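Local coordinates for uncharacterized protein (Nostoc punctiforme, PDB 2R3S) that is of unknown function but probably transfers a methyl group to a hydroxyl oxygen of a small-molecule acceptor, as a putative two-domain O-methyltransferase, at residues A[29-34]-A[54-59]; A[62-67]-A[74-79]. All coordinates share one frame; numbering follows the deposited sequence.

Contact 1 (A[29-34]-A[54-59])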
ATOM      1  N   LEU A  29       1.850   8.045 -16.506  1.00 30.08           N
ATOM      2  CA  LEU A  29       2.900   8.618 -17.345  1.00 29.67           C
ATOM      3  C   LEU A  29       3.232   7.758 -18.558  1.00 29.34           C
ATOM      4  O   LEU A  29       4.068   8.128 -19.358  1.00 30.26           O
ATOM      5  CB  LEU A  29       4.160   8.865 -16.515  1.00 29.89           C
ATOM      6  CG  LEU A  29       4.053   9.962 -15.458  1.00 28.84           C
ATOM      7  CD1 LEU A  29       5.339  10.024 -14.629  1.00 27.24           C
ATOM      8  CD2 LEU A  29       3.767  11.286 -16.122  1.00 29.24           C
ATOM      9  N   ASN A  30       2.565   6.620 -18.704  1.00 31.22           N
ATOM     10  CA  ASN A  30       2.793   5.707 -19.818  1.00 30.47           C
ATOM     11  C   ASN A  30       4.201   5.107 -19.857  1.00 28.98           C
ATOM     12  O   ASN A  30       4.690   4.726 -20.913  1.00 27.61           O
ATOM     13  CB  ASN A  30       2.462   6.380 -21.146  1.00 30.98           C
ATOM     14  CG  ASN A  30       0.992   6.313 -21.485  1.00 39.62           C
ATOM     15  OD1 ASN A  30       0.161   5.929 -20.660  1.00 36.52           O
ATOM     16  ND2 ASN A  30       0.662   6.700 -22.718  1.00 45.81           N
ATOM     17  N   VAL A  31       4.827   4.954 -18.697  1.00 27.67           N
ATOM     18  CA  VAL A  31       6.209   4.515 -18.669  1.00 26.47           C
ATOM     19  C   VAL A  31       6.378   3.180 -19.396  1.00 25.73           C
ATOM     20  O   VAL A  31       7.312   3.003 -20.168  1.00 28.59           O
ATOM     21  CB  VAL A  31       6.747   4.382 -17.239  1.00 27.33           C
ATOM     22  CG1 VAL A  31       8.142   3.830 -17.284  1.00 22.66           C
ATOM     23  CG2 VAL A  31       6.696   5.743 -16.489  1.00 20.63           C
ATOM     24  N   PHE A  32       5.486   2.237 -19.136  1.00 28.39           N
ATOM     25  CA  PHE A  32       5.620   0.873 -19.700  1.00 26.36           C
ATOM     26  C   PHE A  32       5.443   0.840 -21.217  1.00 27.24           C
ATOM     27  O   PHE A  32       6.077   0.049 -21.889  1.00 28.68           O
ATOM     28  CB  PHE A  32       4.592  -0.057 -19.064  1.00 26.07           C
ATOM     29  CG  PHE A  32       4.613  -0.041 -17.584  1.00 22.36           C
ATOM     30  CD1 PHE A  32       5.651  -0.644 -16.890  1.00 32.64           C
ATOM     31  CD2 PHE A  32       3.608   0.600 -16.866  1.00 30.78           C
ATOM     32  CE1 PHE A  32       5.678  -0.625 -15.482  1.00 33.80           C
ATOM     33  CE2 PHE A  32       3.624   0.609 -15.464  1.00 27.84           C
ATOM     34  CZ  PHE A  32       4.654  -0.011 -14.782  1.00 25.08           C
ATOM     35  N   THR A  33       4.540   1.682 -21.728  1.00 28.15           N
ATOM     36  CA  THR A  33       4.307   1.859 -23.167  1.00 25.91           C
ATOM     37  C   THR A  33       5.528   2.435 -23.876  1.00 26.81           C
ATOM     38  O   THR A  33       5.808   2.073 -25.024  1.00 27.75           O
ATOM     39  CB  THR A  33       3.077   2.764 -23.394  1.00 25.69           C
ATOM     40  OG1 THR A  33       1.933   2.159 -22.762  1.00 23.52           O
ATOM     41  CG2 THR A  33       2.787   2.976 -24.887  1.00 25.19           C
ATOM     42  N   ALA A  34       6.245   3.321 -23.190  1.00 27.73           N
ATOM     43  CA  ALA A  34       7.486   3.919 -23.714  1.00 28.69           C
ATOM     44  C   ALA A  34       8.668   2.940 -23.768  1.00 28.12           C
ATOM     45  O   ALA A  34       9.513   3.017 -24.684  1.00 30.11           O
ATOM     46  CB  ALA A  34       7.855   5.172 -22.893  1.00 28.42           C
ATOM     47  N   ARG A  54      15.677  12.973 -13.260  1.00 26.56           N
ATOM     48  CA  ARG A  54      15.883  12.434 -11.922  1.00 27.25           C
ATOM     49  C   ARG A  54      14.618  11.792 -11.428  1.00 25.97           C
ATOM     50  O   ARG A  54      14.677  10.764 -10.777  1.00 28.68           O
ATOM     51  CB  ARG A  54      16.444  13.453 -10.927  1.00 26.45           C
ATOM     52  CG  ARG A  54      15.499  14.505 -10.416  1.00 31.74           C
ATOM     53  CD  ARG A  54      16.279  15.619  -9.720  1.00 26.46           C
ATOM     54  NE  ARG A  54      16.974  15.114  -8.548  1.00 29.84           N
ATOM     55  CZ  ARG A  54      16.394  14.815  -7.390  1.00 28.43           C
ATOM     56  NH1 ARG A  54      15.099  15.021  -7.196  1.00 25.39           N
ATOM     57  NH2 ARG A  54      17.132  14.331  -6.407  1.00 29.12           N
ATOM     58  N   GLY A  55      13.475  12.367 -11.766  1.00 26.16           N
ATOM     59  CA  GLY A  55      12.182  11.788 -11.384  1.00 29.00           C
ATOM     60  C   GLY A  55      11.920  10.455 -12.043  1.00 27.37           C
ATOM     61  O   GLY A  55      11.553   9.492 -11.381  1.00 26.73           O
HETATM   62  N   MSE A  56      12.130  10.403 -13.361  1.00 27.62           N
HETATM   63  CA  MSE A  56      12.047   9.150 -14.085  1.00 26.83           C
HETATM   64  C   MSE A  56      13.005   8.087 -13.517  1.00 26.87           C
HETATM   65  O   MSE A  56      12.615   6.942 -13.340  1.00 26.79           O
HETATM   66  CB  MSE A  56      12.277   9.362 -15.584  1.00 26.57           C
HETATM   67  CG  MSE A  56      12.065   8.101 -16.422  1.00 28.51           C
HETATM   68 SE   MSE A  56      10.239   7.412 -16.247  0.75 32.35          SE
HETATM   69  CE  MSE A  56       9.251   8.917 -17.085  1.00 26.21           C
ATOM     70  N   ARG A  57      14.227   8.478 -13.188  1.00 25.61           N
ATOM     71  CA  ARG A  57      15.225   7.531 -12.683  1.00 28.08           C
ATOM     72  C   ARG A  57      14.818   6.961 -11.340  1.00 28.58           C
ATOM     73  O   ARG A  57      14.973   5.765 -11.100  1.00 28.88           O
ATOM     74  CB  ARG A  57      16.591   8.216 -12.528  1.00 27.83           C
ATOM     75  CG  ARG A  57      17.706   7.329 -11.986  1.00 26.15           C
ATOM     76  CD  ARG A  57      17.912   7.478 -10.489  1.00 29.22           C
ATOM     77  NE  ARG A  57      18.302   8.836 -10.135  1.00 26.82           N
ATOM     78  CZ  ARG A  57      18.481   9.280  -8.897  1.00 24.80           C
ATOM     79  NH1 ARG A  57      18.305   8.482  -7.854  1.00 29.57           N
ATOM     80  NH2 ARG A  57      18.844  10.539  -8.701  1.00 30.68           N
HETATM   81  N   MSE A  58      14.343   7.832 -10.450  1.00 28.44           N
HETATM   82  CA  MSE A  58      13.926   7.412  -9.107  1.00 27.32           C
HETATM   83  C   MSE A  58      12.695   6.508  -9.170  1.00 28.98           C
HETATM   84  O   MSE A  58      12.653   5.470  -8.504  1.00 29.30           O
HETATM   85  CB  MSE A  58      13.707   8.640  -8.237  1.00 25.85           C
HETATM   86  CG  MSE A  58      15.010   9.382  -8.026  1.00 28.65           C
HETATM   87 SE   MSE A  58      14.864  11.277  -7.664  0.75 28.72          SE
HETATM   88  CE  MSE A  58      15.340  11.227  -5.750  1.00 23.83           C
ATOM     89  N   LEU A  59      11.700   6.879  -9.997  1.00 28.39           N
ATOM     90  CA  LEU A  59      10.542   5.992 -10.245  1.00 26.48           C
ATOM     91  C   LEU A  59      10.941   4.614 -10.814  1.00 25.36           C
ATOM     92  O   LEU A  59      10.476   3.583 -10.340  1.00 25.87           O
ATOM     93  CB  LEU A  59       9.493   6.682 -11.159  1.00 25.83           C
ATOM     94  CG  LEU A  59       8.173   5.925 -11.434  1.00 29.05           C
ATOM     95  CD1 LEU A  59       7.391   5.654 -10.132  1.00 23.12           C
ATOM     96  CD2 LEU A  59       7.321   6.672 -12.500  1.00 21.13           C
TER

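Contact 2 (A[62-67]-A[74-79])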
ATOM      1  N   TYR A  62      12.782   2.245  -8.470  1.00 27.33           N
ATOM      2  CA  TYR A  62      11.782   1.708  -7.553  1.00 27.11           C
ATOM      3  C   TYR A  62      10.939   0.631  -8.223  1.00 27.14           C
ATOM      4  O   TYR A  62      10.694  -0.417  -7.642  1.00 28.30           O
ATOM      5  CB  TYR A  62      10.897   2.846  -7.027  1.00 29.78           C
ATOM      6  CG  TYR A  62       9.956   2.471  -5.902  1.00 26.49           C
ATOM      7  CD1 TYR A  62       8.683   1.996  -6.168  1.00 28.00           C
ATOM      8  CD2 TYR A  62      10.346   2.583  -4.578  1.00 31.61           C
ATOM      9  CE1 TYR A  62       7.819   1.657  -5.135  1.00 28.31           C
ATOM     10  CE2 TYR A  62       9.494   2.243  -3.543  1.00 33.13           C
ATOM     11  CZ  TYR A  62       8.241   1.776  -3.828  1.00 32.43           C
ATOM     12  OH  TYR A  62       7.393   1.467  -2.810  1.00 30.07           O
ATOM     13  N   LEU A  63      10.514   0.873  -9.461  1.00 28.32           N
ATOM     14  CA  LEU A  63       9.783  -0.149 -10.218  1.00 28.93           C
ATOM     15  C   LEU A  63      10.608  -1.434 -10.462  1.00 26.82           C
ATOM     16  O   LEU A  63      10.053  -2.490 -10.570  1.00 28.21           O
ATOM     17  CB  LEU A  63       9.255   0.439 -11.540  1.00 27.88           C
ATOM     18  CG  LEU A  63       8.162   1.517 -11.379  1.00 28.55           C
ATOM     19  CD1 LEU A  63       7.866   2.128 -12.754  1.00 23.47           C
ATOM     20  CD2 LEU A  63       6.830   1.056 -10.676  1.00 24.42           C
ATOM     21  N   VAL A  64      11.925  -1.312 -10.566  1.00 27.97           N
ATOM     22  CA  VAL A  64      12.826  -2.445 -10.600  1.00 26.67           C
ATOM     23  C   VAL A  64      12.808  -3.138  -9.221  1.00 28.82           C
ATOM     24  O   VAL A  64      12.554  -4.352  -9.130  1.00 28.33           O
ATOM     25  CB  VAL A  64      14.247  -2.041 -10.973  1.00 23.20           C
ATOM     26  CG1 VAL A  64      15.229  -3.238 -10.773  1.00 22.91           C
ATOM     27  CG2 VAL A  64      14.293  -1.502 -12.426  1.00 24.07           C
ATOM     28  N   ILE A  65      13.023  -2.358  -8.167  1.00 28.65           N
ATOM     29  CA  ILE A  65      13.009  -2.898  -6.795  1.00 30.55           C
ATOM     30  C   ILE A  65      11.720  -3.712  -6.523  1.00 30.44           C
ATOM     31  O   ILE A  65      11.804  -4.831  -6.068  1.00 31.35           O
ATOM     32  CB  ILE A  65      13.179  -1.811  -5.715  1.00 30.60           C
ATOM     33  CG1 ILE A  65      14.538  -1.109  -5.859  1.00 23.53           C
ATOM     34  CG2 ILE A  65      13.043  -2.423  -4.303  1.00 26.18           C
ATOM     35  CD1 ILE A  65      14.616   0.152  -5.028  1.00 29.77           C
ATOM     36  N   ILE A  66      10.548  -3.194  -6.859  1.00 29.24           N
ATOM     37  CA  ILE A  66       9.321  -3.945  -6.590  1.00 29.16           C
ATOM     38  C   ILE A  66       8.852  -4.912  -7.726  1.00 30.06           C
ATOM     39  O   ILE A  66       7.804  -5.475  -7.633  1.00 34.68           O
ATOM     40  CB  ILE A  66       8.199  -2.988  -6.062  1.00 31.97           C
ATOM     41  CG1 ILE A  66       7.577  -2.152  -7.195  1.00 31.06           C
ATOM     42  CG2 ILE A  66       8.799  -2.077  -5.013  1.00 26.92           C
ATOM     43  CD1 ILE A  66       6.457  -1.246  -6.758  1.00 26.71           C
ATOM     44  N   GLY A  67       9.633  -5.142  -8.775  1.00 31.03           N
ATOM     45  CA  GLY A  67       9.363  -6.279  -9.682  1.00 30.03           C
ATOM     46  C   GLY A  67       8.694  -6.031 -11.031  1.00 28.59           C
ATOM     47  O   GLY A  67       8.400  -6.978 -11.744  1.00 27.32           O
ATOM     48  N   GLU A  74      22.342  -0.941 -20.353  1.00 40.62           N
ATOM     49  CA  GLU A  74      21.866   0.128 -21.220  1.00 41.77           C
ATOM     50  C   GLU A  74      20.486   0.708 -20.876  1.00 38.23           C
ATOM     51  O   GLU A  74      19.999   1.570 -21.584  1.00 38.85           O
ATOM     52  CB  GLU A  74      21.854  -0.392 -22.657  1.00 44.01           C
ATOM     53  CG  GLU A  74      23.238  -0.886 -23.109  1.00 52.56           C
ATOM     54  CD  GLU A  74      24.292   0.233 -23.151  1.00 62.87           C
ATOM     55  OE1 GLU A  74      23.923   1.411 -23.391  1.00 65.46           O
ATOM     56  OE2 GLU A  74      25.492  -0.069 -22.947  1.00 67.31           O
ATOM     57  N   GLY A  75      19.866   0.238 -19.804  1.00 34.31           N
ATOM     58  CA  GLY A  75      18.635   0.836 -19.320  1.00 32.58           C
ATOM     59  C   GLY A  75      17.658  -0.172 -18.753  1.00 30.86           C
ATOM     60  O   GLY A  75      18.039  -1.268 -18.352  1.00 26.36           O
ATOM     61  N   TYR A  76      16.394   0.232 -18.741  1.00 30.98           N
ATOM     62  CA  TYR A  76      15.288  -0.499 -18.109  1.00 29.18           C
ATOM     63  C   TYR A  76      14.541  -1.356 -19.127  1.00 29.38           C
ATOM     64  O   TYR A  76      14.368  -0.976 -20.282  1.00 26.63           O
ATOM     65  CB  TYR A  76      14.309   0.466 -17.432  1.00 29.89           C
ATOM     66  CG  TYR A  76      14.951   1.303 -16.346  1.00 31.64           C
ATOM     67  CD1 TYR A  76      15.193   0.775 -15.078  1.00 26.88           C
ATOM     68  CD2 TYR A  76      15.328   2.613 -16.589  1.00 32.11           C
ATOM     69  CE1 TYR A  76      15.772   1.541 -14.089  1.00 29.69           C
ATOM     70  CE2 TYR A  76      15.918   3.381 -15.603  1.00 31.79           C
ATOM     71  CZ  TYR A  76      16.143   2.843 -14.365  1.00 32.79           C
ATOM     72  OH  TYR A  76      16.738   3.614 -13.406  1.00 30.51           O
ATOM     73  N   ARG A  77      14.116  -2.528 -18.677  1.00 29.78           N
ATOM     74  CA  ARG A  77      13.486  -3.482 -19.535  1.00 30.91           C
ATOM     75  C   ARG A  77      12.288  -4.048 -18.800  1.00 28.95           C
ATOM     76  O   ARG A  77      12.359  -4.313 -17.625  1.00 29.58           O
ATOM     77  CB  ARG A  77      14.493  -4.569 -19.907  1.00 30.74           C
ATOM     78  CG  ARG A  77      13.981  -5.492 -20.986  1.00 37.48           C
ATOM     79  CD  ARG A  77      15.060  -6.387 -21.617  1.00 36.55           C
ATOM     80  NE  ARG A  77      14.410  -7.496 -22.315  1.00 44.10           N
ATOM     81  N   LEU A  78      11.164  -4.198 -19.475  1.00 27.72           N
ATOM     82  CA  LEU A  78       9.988  -4.726 -18.807  1.00 27.66           C
ATOM     83  C   LEU A  78      10.149  -6.220 -18.527  1.00 26.86           C
ATOM     84  O   LEU A  78      10.880  -6.920 -19.239  1.00 26.72           O
ATOM     85  CB  LEU A  78       8.768  -4.521 -19.679  1.00 29.46           C
ATOM     86  CG  LEU A  78       8.400  -3.084 -19.986  1.00 26.98           C
ATOM     87  CD1 LEU A  78       7.017  -3.133 -20.547  1.00 26.97           C
ATOM     88  CD2 LEU A  78       8.497  -2.258 -18.715  1.00 23.80           C
ATOM     89  N   THR A  79       9.494  -6.688 -17.477  1.00 27.04           N
ATOM     90  CA  THR A  79       9.251  -8.096 -17.303  1.00 27.37           C
ATOM     91  C   THR A  79       8.176  -8.529 -18.302  1.00 30.16           C
ATOM     92  O   THR A  79       7.472  -7.691 -18.868  1.00 30.62           O
ATOM     93  CB  THR A  79       8.753  -8.418 -15.895  1.00 29.40           C
ATOM     94  OG1 THR A  79       7.492  -7.793 -15.703  1.00 28.17           O
ATOM     95  CG2 THR A  79       9.765  -7.983 -14.794  1.00 20.01           C
TER
HETATM   96  O   HOH W   1       6.421  -8.063 -13.241  1.00 21.84           O

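Contact 1 (A[29-34]-A[54-59])
V31 and M56 meet tip to tip in the helical core of the O-methyltransferase dimerisation domain, a winged-helix-like unit of the helix-turn-helix clan. M56 is a selenomethionine, and its SE lies 3.9 Å from V31 CG2, with the terminal CE 4.1 Å from the same methyl. L59, one helical turn further on, brings CD2 to 4.1 Å from V31 CG2, and the one methyl CG2 thus touches both side chains, M56 and L59, of helix 53-65. L29 joins more loosely through CD1, 4.4 Å from L59 CD2. The packing is apolar; 149 Å² is buried, both sides together.

M56 leaves its helix with CG anti to the backbone N (chi1 -174°), then bends at the next two torsions, which swings SE and CE in toward the valine. M56 also rests on T51 and on L45 and C49 of helix 42-49, while L59 leans on A22 of helix 17-28. Away from this core, R54 and R57 reach the second subunit, where R57 forms a salt bridge with D299 of that chain. Just before V31 the chain turns through N30, whose positive phi ends the preceding helix in a Schellman motif; N30 O then accepts A34 N at 3.1 Å.

Contact 2 (A[62-67]-A[74-79])
V64 and Y76 join the end of helix 53-65 to the second strand of the beta-hairpin that follows it, the helix-then-wing arrangement of a winged-helix fold. Strand 75-78 is the middle strand of a small antiparallel sheet, between 39-40 and 69-72.

The apolar part is a methyl set against a ring edge. V64 CG2 sits near the plane of the Y76 ring, 3.6 Å from CD1 and 3.8 Å from CE1, and the two side chains cross at about a right angle. Y76 has CG anti to its carbonyl carbon (chi1 -60°), which turns the ring toward the helix, where it also touches C60 and R57. Its OH is hydrogen-bonded to D61 OD1, which anchors the polar end, while V64 packs on the edge. M69 of the neighbouring strand and I279 of the second subunit also touch this valine.

The polar part lies where helix and strand both end. G67, with phi at 102°, is the C-prime residue of a Schellman motif: its N bonds to V64 O at 3.0 Å, and F68 N reaches back to L63 O. Such backbone angles are readily adopted only by glycine, since a CB would collide with I66 O. T79, the N-cap residue of helix 80-85, holds OG1 between its backbone N and carbonyl carbon (chi1 64°), and OG1 is hydrogen-bonded to S82 OG. In van der Waals contact, T79 CG2 packs against G67 O at 3.5 Å. Separately, a water bridges the two residues, donating to G67 O at 2.7 Å and lying 2.7 Å from T79 OG1.

How the contacts relate
Helix 53-65 serves both contacts: its earlier turns pack on 29-34 in contact 1, and its last turn and exit meet strand 75-78 in contact 2. The two centres lie about 10 Å apart, and the contacts touch directly at two places, F32 O with L78 CD1 at 3.6 Å and R57 O with Y76 OH at 3.6 Å. Along the chain, contact 2 begins only after both segments of contact 1. Both lie in the dimerisation domain, their centres about 27 and 28 Å from the centre of the chain, and both also touch the second subunit. Neither contributes a strand to the seven-stranded sheet of the methyltransferase domain, and no active-site residue is identified in either.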